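Local coordinates for quinoline 2-oxidoreductase large subunit (PDB 1T3Q), which carries the molybdenum and pterin cytosine dinucleotide cofactor of a molybdenum hydroxylase in the xanthine dehydrogenase family, an enzyme that oxidises quinoline at carbon 2, at residues Q216-T221 with L243-V248; V166-R171 with S354-A359; V646-S651 with A755-A760. One frame throughout, in Å; residues are numbered along the deposited sequence.

The three contacts involve three different sheets. Interaction 1 pairs strands 216-221 and 244-247 at one end of a mixed sheet. Interaction 2 pairs strands 165-170 and 352-360 in another. Interaction 1 is nested within the loop that interaction 2 closes, and both belong to one molybdopterin cofactor-binding domain. The centres of interactions 1 and 2 are about 38 Å apart. Interaction 3 comes later and packs helix 744-761 on strand 636-649. Its centre is about 33 Å from that of interaction 2 and about 51 Å from that of interaction 1, across the chain's centre. Helix 744-761 follows Glu743 of the molybdenum pocket. No two contacts touch, so they hold separate parts of the cofactor-binding subunit.

Interaction 1 (Q216-T221 with L243-V248); sequences QLILWT and LIEVRV
Arg247 lies alongside Trp220 on one face of a parallel strand pair. Its CB makes an off-centre CH-pi contact with the five-membered ring, 3.7 Å from Trp220 CD1. CG is anti to the carbonyl carbon (chi1 -69°), and from there to NE the chain runs extended. CD passes 3.6 Å from Trp220 NE1. Arg247 NE donates to Glu245 OE1 at 3.0 Å. The donor comes from above the carboxylate plane, while OE1 lies close to the guanidinium plane. Arg247 NH1 reaches Glu245 OE2 at 3.1 Å, so the grip is side-on with two nitrogens. Ile218 CD1 sits over one guanidinium face, 3.6 Å from Arg247 NH1. Arg247 NH2 comes within 3.4 Å of Trp220 CZ2, with ring and guanidinium planes 89° apart. An alanine in place of Arg247 would probably leave the Glu245 carboxylate without its positive mate and uncover Ile218 CD1 and part of the indole. Ser535 OG also bonds to Glu245 OE1.

Five backbone bonds join the strands, from Leu217 N to Leu243 O at 2.8 Å through to Thr221 N to Arg247 O at 3.0 Å. The pair belongs to a beta-alpha-beta unit. Its linking helix 226-237 packs on Leu219, Ile244 and Val246, helix 263-275 packs on Leu217 and Leu219, and strand 205-211 pairs with the far edge of 216-221.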
loop_
_atom_site.group_PDB
_atom_site.type_symbol
_atom_site.label_atom_id
_atom_site.label_comp_id
_atom_site.label_asym_id
_atom_site.label_seq_id
_atom_site.Cartn_x
_atom_site.Cartn_y
_atom_site.Cartn_z
ATOM N N GLN B 216 -13.462 -5.922 4.451
ATOM C CA GLN B 216 -13.112 -5.177 3.251
ATOM C C GLN B 216 -12.249 -6.003 2.304
ATOM O O GLN B 216 -11.406 -6.799 2.730
ATOM C CB GLN B 216 -12.393 -3.878 3.624
ATOM C CG GLN B 216 -13.244 -2.949 4.477
ATOM C CD GLN B 216 -12.541 -1.652 4.809
ATOM O OE1 GLN B 216 -11.393 -1.649 5.254
ATOM N NE2 GLN B 216 -13.229 -0.537 4.604
ATOM N N LEU B 217 -12.478 -5.801 1.014
ATOM C CA LEU B 217 -11.754 -6.506 -0.032
ATOM C C LEU B 217 -11.008 -5.537 -0.935
ATOM O O LEU B 217 -11.575 -4.543 -1.398
ATOM C CB LEU B 217 -12.734 -7.313 -0.890
ATOM C CG LEU B 217 -12.226 -7.836 -2.244
ATOM C CD1 LEU B 217 -11.188 -8.937 -2.031
ATOM C CD2 LEU B 217 -13.395 -8.372 -3.059
ATOM N N ILE B 218 -9.733 -5.820 -1.176
ATOM C CA ILE B 218 -8.949 -5.003 -2.093
ATOM C C ILE B 218 -8.570 -5.950 -3.220
ATOM O O ILE B 218 -8.007 -7.018 -2.975
ATOM C CB ILE B 218 -7.640 -4.469 -1.463
ATOM C CG1 ILE B 218 -7.950 -3.521 -0.305
ATOM C CG2 ILE B 218 -6.822 -3.732 -2.527
ATOM C CD1 ILE B 218 -6.702 -2.968 0.375
ATOM N N LEU B 219 -8.906 -5.577 -4.445
ATOM C CA LEU B 219 -8.571 -6.385 -5.601
ATOM C C LEU B 219 -7.659 -5.602 -6.527
ATOM O O LEU B 219 -8.074 -4.594 -7.109
ATOM C CB LEU B 219 -9.829 -6.787 -6.378
ATOM C CG LEU B 219 -9.567 -7.477 -7.726
ATOM C CD1 LEU B 219 -8.835 -8.797 -7.509
ATOM C CD2 LEU B 219 -10.893 -7.721 -8.442
ATOM N N TRP B 220 -6.415 -6.052 -6.636
ATOM C CA TRP B 220 -5.451 -5.436 -7.541
ATOM C C TRP B 220 -5.641 -6.204 -8.839
ATOM O O TRP B 220 -5.629 -7.430 -8.835
ATOM C CB TRP B 220 -4.018 -5.663 -7.062
ATOM C CG TRP B 220 -3.572 -4.788 -5.945
ATOM C CD1 TRP B 220 -2.890 -3.606 -6.050
ATOM C CD2 TRP B 220 -3.714 -5.051 -4.548
ATOM N NE1 TRP B 220 -2.594 -3.124 -4.796
ATOM C CE2 TRP B 220 -3.087 -3.992 -3.858
ATOM C CE3 TRP B 220 -4.309 -6.083 -3.811
ATOM C CZ2 TRP B 220 -3.035 -3.934 -2.460
ATOM C CZ3 TRP B 220 -4.258 -6.027 -2.420
ATOM C CH2 TRP B 220 -3.624 -4.958 -1.758
ATOM N N THR B 221 -5.852 -5.506 -9.945
ATOM C CA THR B 221 -6.017 -6.203 -11.208
ATOM C C THR B 221 -5.576 -5.358 -12.390
ATOM O O THR B 221 -5.788 -4.148 -12.407
ATOM C CB THR B 221 -7.487 -6.663 -11.422
ATOM O OG1 THR B 221 -7.621 -7.205 -12.740
ATOM C CG2 THR B 221 -8.465 -5.507 -11.247
ATOM N N LEU B 243 -17.552 -2.036 0.369
ATOM C CA LEU B 243 -16.487 -2.742 1.076
ATOM C C LEU B 243 -15.466 -3.305 0.092
ATOM O O LEU B 243 -14.645 -4.149 0.448
ATOM C CB LEU B 243 -17.072 -3.881 1.920
ATOM C CG LEU B 243 -18.074 -3.435 2.987
ATOM C CD1 LEU B 243 -18.570 -4.633 3.785
ATOM C CD2 LEU B 243 -17.403 -2.430 3.907
ATOM N N ILE B 244 -15.525 -2.837 -1.148
ATOM C CA ILE B 244 -14.599 -3.301 -2.170
ATOM C C ILE B 244 -13.835 -2.153 -2.809
ATOM O O ILE B 244 -14.417 -1.117 -3.151
ATOM C CB ILE B 244 -15.323 -4.024 -3.322
ATOM C CG1 ILE B 244 -16.136 -5.210 -2.797
ATOM C CG2 ILE B 244 -14.300 -4.498 -4.355
ATOM C CD1 ILE B 244 -16.935 -5.927 -3.888
ATOM N N GLU B 245 -12.529 -2.336 -2.963
ATOM C CA GLU B 245 -11.709 -1.343 -3.636
ATOM C C GLU B 245 -10.912 -2.077 -4.696
ATOM O O GLU B 245 -10.318 -3.122 -4.424
ATOM C CB GLU B 245 -10.721 -0.648 -2.699
ATOM C CG GLU B 245 -9.811 0.319 -3.474
ATOM C CD GLU B 245 -8.676 0.901 -2.652
ATOM O OE1 GLU B 245 -7.926 1.745 -3.195
ATOM O OE2 GLU B 245 -8.525 0.522 -1.474
ATOM N N VAL B 246 -10.920 -1.546 -5.907
ATOM C CA VAL B 246 -10.153 -2.148 -6.982
ATOM C C VAL B 246 -8.991 -1.197 -7.252
ATOM O O VAL B 246 -9.185 0.010 -7.329
ATOM C CB VAL B 246 -11.001 -2.314 -8.251
ATOM C CG1 VAL B 246 -10.110 -2.646 -9.442
ATOM C CG2 VAL B 246 -12.032 -3.435 -8.035
ATOM N N ARG B 247 -7.788 -1.747 -7.361
ATOM C CA ARG B 247 -6.598 -0.939 -7.628
ATOM C C ARG B 247 -5.977 -1.403 -8.929
ATOM O O ARG B 247 -5.972 -2.592 -9.231
ATOM C CB ARG B 247 -5.583 -1.078 -6.492
ATOM C CG ARG B 247 -6.041 -0.432 -5.194
ATOM C CD ARG B 247 -5.013 -0.562 -4.082
ATOM N NE ARG B 247 -5.565 -0.046 -2.831
ATOM C CZ ARG B 247 -4.991 -0.171 -1.639
ATOM N NH1 ARG B 247 -5.587 0.334 -0.567
ATOM N NH2 ARG B 247 -3.828 -0.795 -1.517
ATOM N N VAL B 248 -5.460 -0.461 -9.709
ATOM C CA VAL B 248 -4.844 -0.803 -10.980
ATOM C C VAL B 248 -3.394 -0.348 -10.973
ATOM O O VAL B 248 -3.114 0.840 -10.849
ATOM C CB VAL B 248 -5.558 -0.111 -12.159
ATOM C CG1 VAL B 248 -5.012 -0.639 -13.487
ATOM C CG2 VAL B 248 -7.069 -0.354 -12.067
#

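Interaction 2 (V166-R171 with S354-A359). With SO4 (sulfate ion), chain K.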
loop_
_atom_site.group_PDB
_atom_site.type_symbol
_atom_site.label_atom_id
_atom_site.label_comp_id
_atom_site.label_asym_id
_atom_site.label_seq_id
_atom_site.Cartn_x
_atom_site.Cartn_y
_atom_site.Cartn_z
ATOM N N VAL B 166 -26.701 -16.840 -31.041
ATOM C CA VAL B 166 -26.757 -15.967 -29.877
ATOM C C VAL B 166 -27.478 -14.661 -30.203
ATOM O O VAL B 166 -28.221 -14.130 -29.377
ATOM C CB VAL B 166 -25.332 -15.655 -29.357
ATOM C CG1 VAL B 166 -25.379 -14.564 -28.297
ATOM C CG2 VAL B 166 -24.715 -16.924 -28.783
ATOM N N SER B 167 -27.256 -14.143 -31.403
ATOM C CA SER B 167 -27.911 -12.904 -31.806
ATOM C C SER B 167 -27.985 -12.782 -33.311
ATOM O O SER B 167 -27.072 -13.188 -34.033
ATOM C CB SER B 167 -27.183 -11.688 -31.228
ATOM O OG SER B 167 -27.840 -10.483 -31.598
ATOM N N ARG B 168 -29.083 -12.202 -33.779
ATOM C CA ARG B 168 -29.318 -12.030 -35.199
ATOM C C ARG B 168 -30.064 -10.720 -35.392
ATOM O O ARG B 168 -31.196 -10.568 -34.935
ATOM C CB ARG B 168 -30.161 -13.199 -35.699
ATOM C CG ARG B 168 -30.374 -13.249 -37.182
ATOM C CD ARG B 168 -30.925 -14.612 -37.546
ATOM N NE ARG B 168 -30.511 -14.994 -38.885
ATOM C CZ ARG B 168 -30.227 -16.237 -39.243
ATOM N NH1 ARG B 168 -30.312 -17.227 -38.362
ATOM N NH2 ARG B 168 -29.848 -16.484 -40.483
ATOM N N THR B 169 -29.426 -9.775 -36.068
ATOM C CA THR B 169 -30.034 -8.476 -36.287
ATOM C C THR B 169 -29.794 -7.965 -37.697
ATOM O O THR B 169 -28.777 -8.261 -38.319
ATOM C CB THR B 169 -29.473 -7.426 -35.292
ATOM O OG1 THR B 169 -29.595 -7.918 -33.951
ATOM C CG2 THR B 169 -30.236 -6.117 -35.412
ATOM N N SER B 170 -30.751 -7.191 -38.192
ATOM C CA SER B 170 -30.660 -6.596 -39.512
ATOM C C SER B 170 -31.293 -5.221 -39.404
ATOM O O SER B 170 -32.503 -5.099 -39.222
ATOM C CB SER B 170 -31.407 -7.445 -40.539
ATOM O OG SER B 170 -31.402 -6.806 -41.801
ATOM N N ARG B 171 -30.471 -4.186 -39.502
ATOM C CA ARG B 171 -30.960 -2.822 -39.398
ATOM C C ARG B 171 -31.361 -2.205 -40.733
ATOM O O ARG B 171 -32.010 -1.165 -40.768
ATOM C CB ARG B 171 -29.912 -1.963 -38.687
ATOM C CG ARG B 171 -29.931 -2.169 -37.179
ATOM C CD ARG B 171 -28.567 -1.981 -36.534
ATOM N NE ARG B 171 -27.676 -3.105 -36.800
ATOM C CZ ARG B 171 -26.530 -3.317 -36.163
ATOM N NH1 ARG B 171 -26.126 -2.478 -35.216
ATOM N NH2 ARG B 171 -25.791 -4.374 -36.468
ATOM N N SER B 354 -28.462 -3.598 -47.475
ATOM C CA SER B 354 -29.105 -4.777 -46.920
ATOM C C SER B 354 -28.032 -5.544 -46.169
ATOM O O SER B 354 -27.104 -6.084 -46.770
ATOM C CB SER B 354 -29.694 -5.657 -48.019
ATOM O OG SER B 354 -30.282 -6.816 -47.450
ATOM N N GLU B 355 -28.148 -5.577 -44.849
ATOM C CA GLU B 355 -27.165 -6.277 -44.053
ATOM C C GLU B 355 -27.787 -7.017 -42.899
ATOM O O GLU B 355 -28.870 -6.670 -42.428
ATOM C CB GLU B 355 -26.098 -5.301 -43.531
ATOM C CG GLU B 355 -26.600 -4.159 -42.652
ATOM C CD GLU B 355 -27.116 -4.613 -41.300
ATOM O OE1 GLU B 355 -26.502 -5.518 -40.690
ATOM O OE2 GLU B 355 -28.131 -4.051 -40.834
ATOM N N GLU B 356 -27.089 -8.053 -42.454
ATOM C CA GLU B 356 -27.539 -8.846 -41.330
ATOM C C GLU B 356 -26.313 -9.247 -40.526
ATOM O O GLU B 356 -25.264 -9.567 -41.092
ATOM C CB GLU B 356 -28.268 -10.103 -41.799
ATOM C CG GLU B 356 -28.945 -10.858 -40.656
ATOM C CD GLU B 356 -29.638 -12.134 -41.112
ATOM O OE1 GLU B 356 -30.470 -12.666 -40.347
ATOM O OE2 GLU B 356 -29.348 -12.610 -42.227
ATOM N N SER B 357 -26.464 -9.221 -39.211
ATOM C CA SER B 357 -25.403 -9.585 -38.290
ATOM C C SER B 357 -25.825 -10.849 -37.545
ATOM O O SER B 357 -26.898 -10.887 -36.947
ATOM C CB SER B 357 -25.178 -8.452 -37.289
ATOM O OG SER B 357 -24.236 -8.832 -36.305
ATOM N N ILE B 358 -24.980 -11.876 -37.582
ATOM C CA ILE B 358 -25.270 -13.135 -36.900
ATOM C C ILE B 358 -24.105 -13.527 -35.992
ATOM O O ILE B 358 -22.956 -13.582 -36.436
ATOM C CB ILE B 358 -25.480 -14.291 -37.909
ATOM C CG1 ILE B 358 -26.547 -13.911 -38.938
ATOM C CG2 ILE B 358 -25.897 -15.562 -37.166
ATOM C CD1 ILE B 358 -26.622 -14.873 -40.107
ATOM N N ALA B 359 -24.405 -13.798 -34.725
ATOM C CA ALA B 359 -23.390 -14.216 -33.761
ATOM C C ALA B 359 -23.757 -15.633 -33.343
ATOM O O ALA B 359 -24.861 -15.868 -32.854
ATOM C CB ALA B 359 -23.397 -13.291 -32.545
HETATM S S SO4 K . -29.177 -18.805 -42.034
HETATM O O1 SO4 K . -30.451 -18.339 -42.617
HETATM O O2 SO4 K . -28.604 -19.870 -42.881
HETATM O O3 SO4 K . -28.231 -17.680 -41.968
HETATM O O4 SO4 K . -29.415 -19.326 -40.675
HETATM O O HOH W 1 -27.358 -5.728 -38.049
#
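The guanidinium of Arg168 has the CD1 methyl of Ile358 over one face, with Glu356 OE1 and a sulfate at its edges. Arg168 NE donates to Glu356 OE1 at 2.7 Å, forming a salt bridge. The oxygen lies in the guanidinium plane, but NE stands 42° out of the carboxylate plane. Arg168 NH1 also donates to sulfate O4 at 3.2 Å. The sulfate probably came from the crystallisation liquor, and its fit beside NH2 is too tight to be trusted.

The Arg171 guanidinium meets water 1 at its edge, in plane. Arg171 NH2 donates to that water at 2.6 Å, and the water donates to Glu355 OE1 and weakly to Thr169 O. NH2 also bonds to His338 O of helix 337-342. Glu355 CG lies between the backbone N and the carbonyl carbon (chi1 60°), and the chain bends again at chi2. Glu355 OE2 takes the backbone N of Arg171 at 2.7 Å, nearly along its C-O axis. Ser170 OG donates to Glu355 O at 2.6 Å.

The strands run antiparallel. Thr169 and Ser357 form a hydrogen-bonded pair, with Ser357 N to Thr169 O at 2.7 Å. Val166 and Ser167 both face Ala359 in a classic beta bulge, where Ala359 O receives both their N atoms, that of Val166 weakly. Strand 312-322 flanks 352-360, and its Arg318 touches Ile358.

The chemistry differs on the two arginines. Arg168 and Glu356 pair directly. Arg171 NE stays 4.2 Å from Glu355 OE2, beyond a salt bridge. The buried carboxylate is met by the N-H of Arg171, weakly by that of Ala172, and by the water, and the nearby positive charge would probably favour its ionised form.

Interaction 3 (V646-S651 with A755-A760); sequences VEIDAS and AAVNDA
Strand residues Val646 and Ile648 rest on Ala756, Val757 and Ala760 of a helix whose axis passes 8.3 Å from the strand axis at 50°. This is helix-on-sheet packing of an alpha/beta layer. Helix 744-761 covers strand 636-649, an inner strand of a four-stranded mixed sheet. The alternation of the strand points Val646 and Ile648 toward the helix and Glu647 away from it, where Glu647 OE2 forms a salt bridge with Arg656 on the neighbouring strand.

The contact is wholly apolar. Val646 presents both methyls to the first turn of this helical segment. Its CG1 is anti to the carbonyl carbon (chi1 -58°) and lies 3.6 Å from Ala756 CB. Its CG2 takes the crowded position between the backbone N and the carbonyl carbon. From there it sits over the peptide after Ala756, 3.6 Å from Ala756 C. The same methyl is 4.2 Å from Val757 CG2 and, more distantly, 4.4 Å from Ala760 CB. Ala756 and Ala760, one turn apart, each present just a CB methyl to the strand, which is consistent with the short axis distance.

The helix is anchored beyond these side chains as well. Asp759 OD2 accepts the backbone N of Leu458 on strand 454-467, next to 636-649 in the sheet. Asn758, on the side turned away from the strand, accepts the N of Ile768 with OD1.

Ile648 completes the contact between Val757 and Ala760. It crosses Val757 at about a right angle, and its CD1 methyl, anti to CA (chi2 173°), lies 4.0 Å from Val757 CG1 and likewise 4.0 Å from Ala760 CB.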
loop_
_atom_site.group_PDB
_atom_site.type_symbol
_atom_site.label_atom_id
_atom_site.label_comp_id
_atom_site.label_asym_id
_atom_site.label_seq_id
_atom_site.Cartn_x
_atom_site.Cartn_y
_atom_site.Cartn_z
ATOM N N VAL B 646 3.121 -3.279 -50.460
ATOM C CA VAL B 646 3.657 -4.587 -50.123
ATOM C C VAL B 646 4.389 -5.167 -51.317
ATOM O O VAL B 646 4.065 -4.869 -52.469
ATOM C CB VAL B 646 2.545 -5.591 -49.711
ATOM C CG1 VAL B 646 1.759 -5.050 -48.529
ATOM C CG2 VAL B 646 1.634 -5.876 -50.889
ATOM N N GLU B 647 5.392 -5.986 -51.030
ATOM C CA GLU B 647 6.168 -6.639 -52.072
ATOM C C GLU B 647 6.084 -8.137 -51.830
ATOM O O GLU B 647 6.403 -8.611 -50.741
ATOM C CB GLU B 647 7.633 -6.198 -52.018
ATOM C CG GLU B 647 8.534 -7.009 -52.941
ATOM C CD GLU B 647 10.008 -6.724 -52.717
ATOM O OE1 GLU B 647 10.488 -5.665 -53.171
ATOM O OE2 GLU B 647 10.682 -7.558 -52.077
ATOM N N ILE B 648 5.647 -8.872 -52.844
ATOM C CA ILE B 648 5.523 -10.317 -52.746
ATOM C C ILE B 648 6.516 -10.982 -53.697
ATOM O O ILE B 648 6.567 -10.644 -54.875
ATOM C CB ILE B 648 4.105 -10.778 -53.132
ATOM C CG1 ILE B 648 3.074 -10.134 -52.204
ATOM C CG2 ILE B 648 4.018 -12.294 -53.067
ATOM C CD1 ILE B 648 1.638 -10.395 -52.620
ATOM N N ASP B 649 7.305 -11.920 -53.180
ATOM C CA ASP B 649 8.281 -12.634 -54.004
ATOM C C ASP B 649 7.526 -13.678 -54.824
ATOM O O ASP B 649 6.841 -14.529 -54.265
ATOM C CB ASP B 649 9.316 -13.330 -53.116
ATOM C CG ASP B 649 10.459 -13.922 -53.912
ATOM O OD1 ASP B 649 11.372 -13.163 -54.294
ATOM O OD2 ASP B 649 10.441 -15.141 -54.169
ATOM N N ALA B 650 7.653 -13.616 -56.146
ATOM C CA ALA B 650 6.951 -14.554 -57.022
ATOM C C ALA B 650 7.343 -16.020 -56.841
ATOM O O ALA B 650 6.560 -16.915 -57.151
ATOM C CB ALA B 650 7.145 -14.148 -58.481
ATOM N N SER B 651 8.546 -16.270 -56.338
ATOM C CA SER B 651 9.009 -17.644 -56.152
ATOM C C SER B 651 8.824 -18.215 -54.751
ATOM O O SER B 651 8.537 -19.404 -54.599
ATOM C CB SER B 651 10.487 -17.754 -56.541
ATOM O OG SER B 651 10.660 -17.543 -57.931
ATOM N N ALA B 755 -5.752 -4.816 -49.078
ATOM C CA ALA B 755 -5.951 -4.178 -50.376
ATOM C C ALA B 755 -4.639 -4.194 -51.160
ATOM O O ALA B 755 -4.638 -4.401 -52.367
ATOM C CB ALA B 755 -6.439 -2.735 -50.198
ATOM N N ALA B 756 -3.524 -3.992 -50.463
ATOM C CA ALA B 756 -2.215 -3.984 -51.116
ATOM C C ALA B 756 -1.872 -5.337 -51.731
ATOM O O ALA B 756 -1.412 -5.412 -52.867
ATOM C CB ALA B 756 -1.135 -3.570 -50.120
ATOM N N VAL B 757 -2.084 -6.411 -50.980
ATOM C CA VAL B 757 -1.796 -7.741 -51.495
ATOM C C VAL B 757 -2.636 -8.008 -52.740
ATOM O O VAL B 757 -2.142 -8.528 -53.738
ATOM C CB VAL B 757 -2.091 -8.822 -50.433
ATOM C CG1 VAL B 757 -2.048 -10.208 -51.068
ATOM C CG2 VAL B 757 -1.064 -8.727 -49.307
ATOM N N ASN B 758 -3.911 -7.641 -52.679
ATOM C CA ASN B 758 -4.797 -7.846 -53.815
ATOM C C ASN B 758 -4.368 -7.031 -55.029
ATOM O O ASN B 758 -4.456 -7.502 -56.161
ATOM C CB ASN B 758 -6.230 -7.523 -53.411
ATOM C CG ASN B 758 -6.889 -8.684 -52.692
ATOM O OD1 ASN B 758 -7.338 -9.637 -53.324
ATOM N ND2 ASN B 758 -6.926 -8.620 -51.365
ATOM N N ASP B 759 -3.892 -5.814 -54.795
ATOM C CA ASP B 759 -3.433 -4.977 -55.898
ATOM C C ASP B 759 -2.209 -5.632 -56.527
ATOM O O ASP B 759 -2.052 -5.637 -57.748
ATOM C CB ASP B 759 -3.053 -3.583 -55.400
ATOM C CG ASP B 759 -2.714 -2.634 -56.538
ATOM O OD1 ASP B 759 -3.592 -2.412 -57.396
ATOM O OD2 ASP B 759 -1.576 -2.117 -56.579
ATOM N N ALA B 760 -1.349 -6.193 -55.682
ATOM C CA ALA B 760 -0.128 -6.844 -56.142
ATOM C C ALA B 760 -0.406 -8.044 -57.039
ATOM O O ALA B 760 0.311 -8.281 -58.013
ATOM C CB ALA B 760 0.716 -7.283 -54.937
#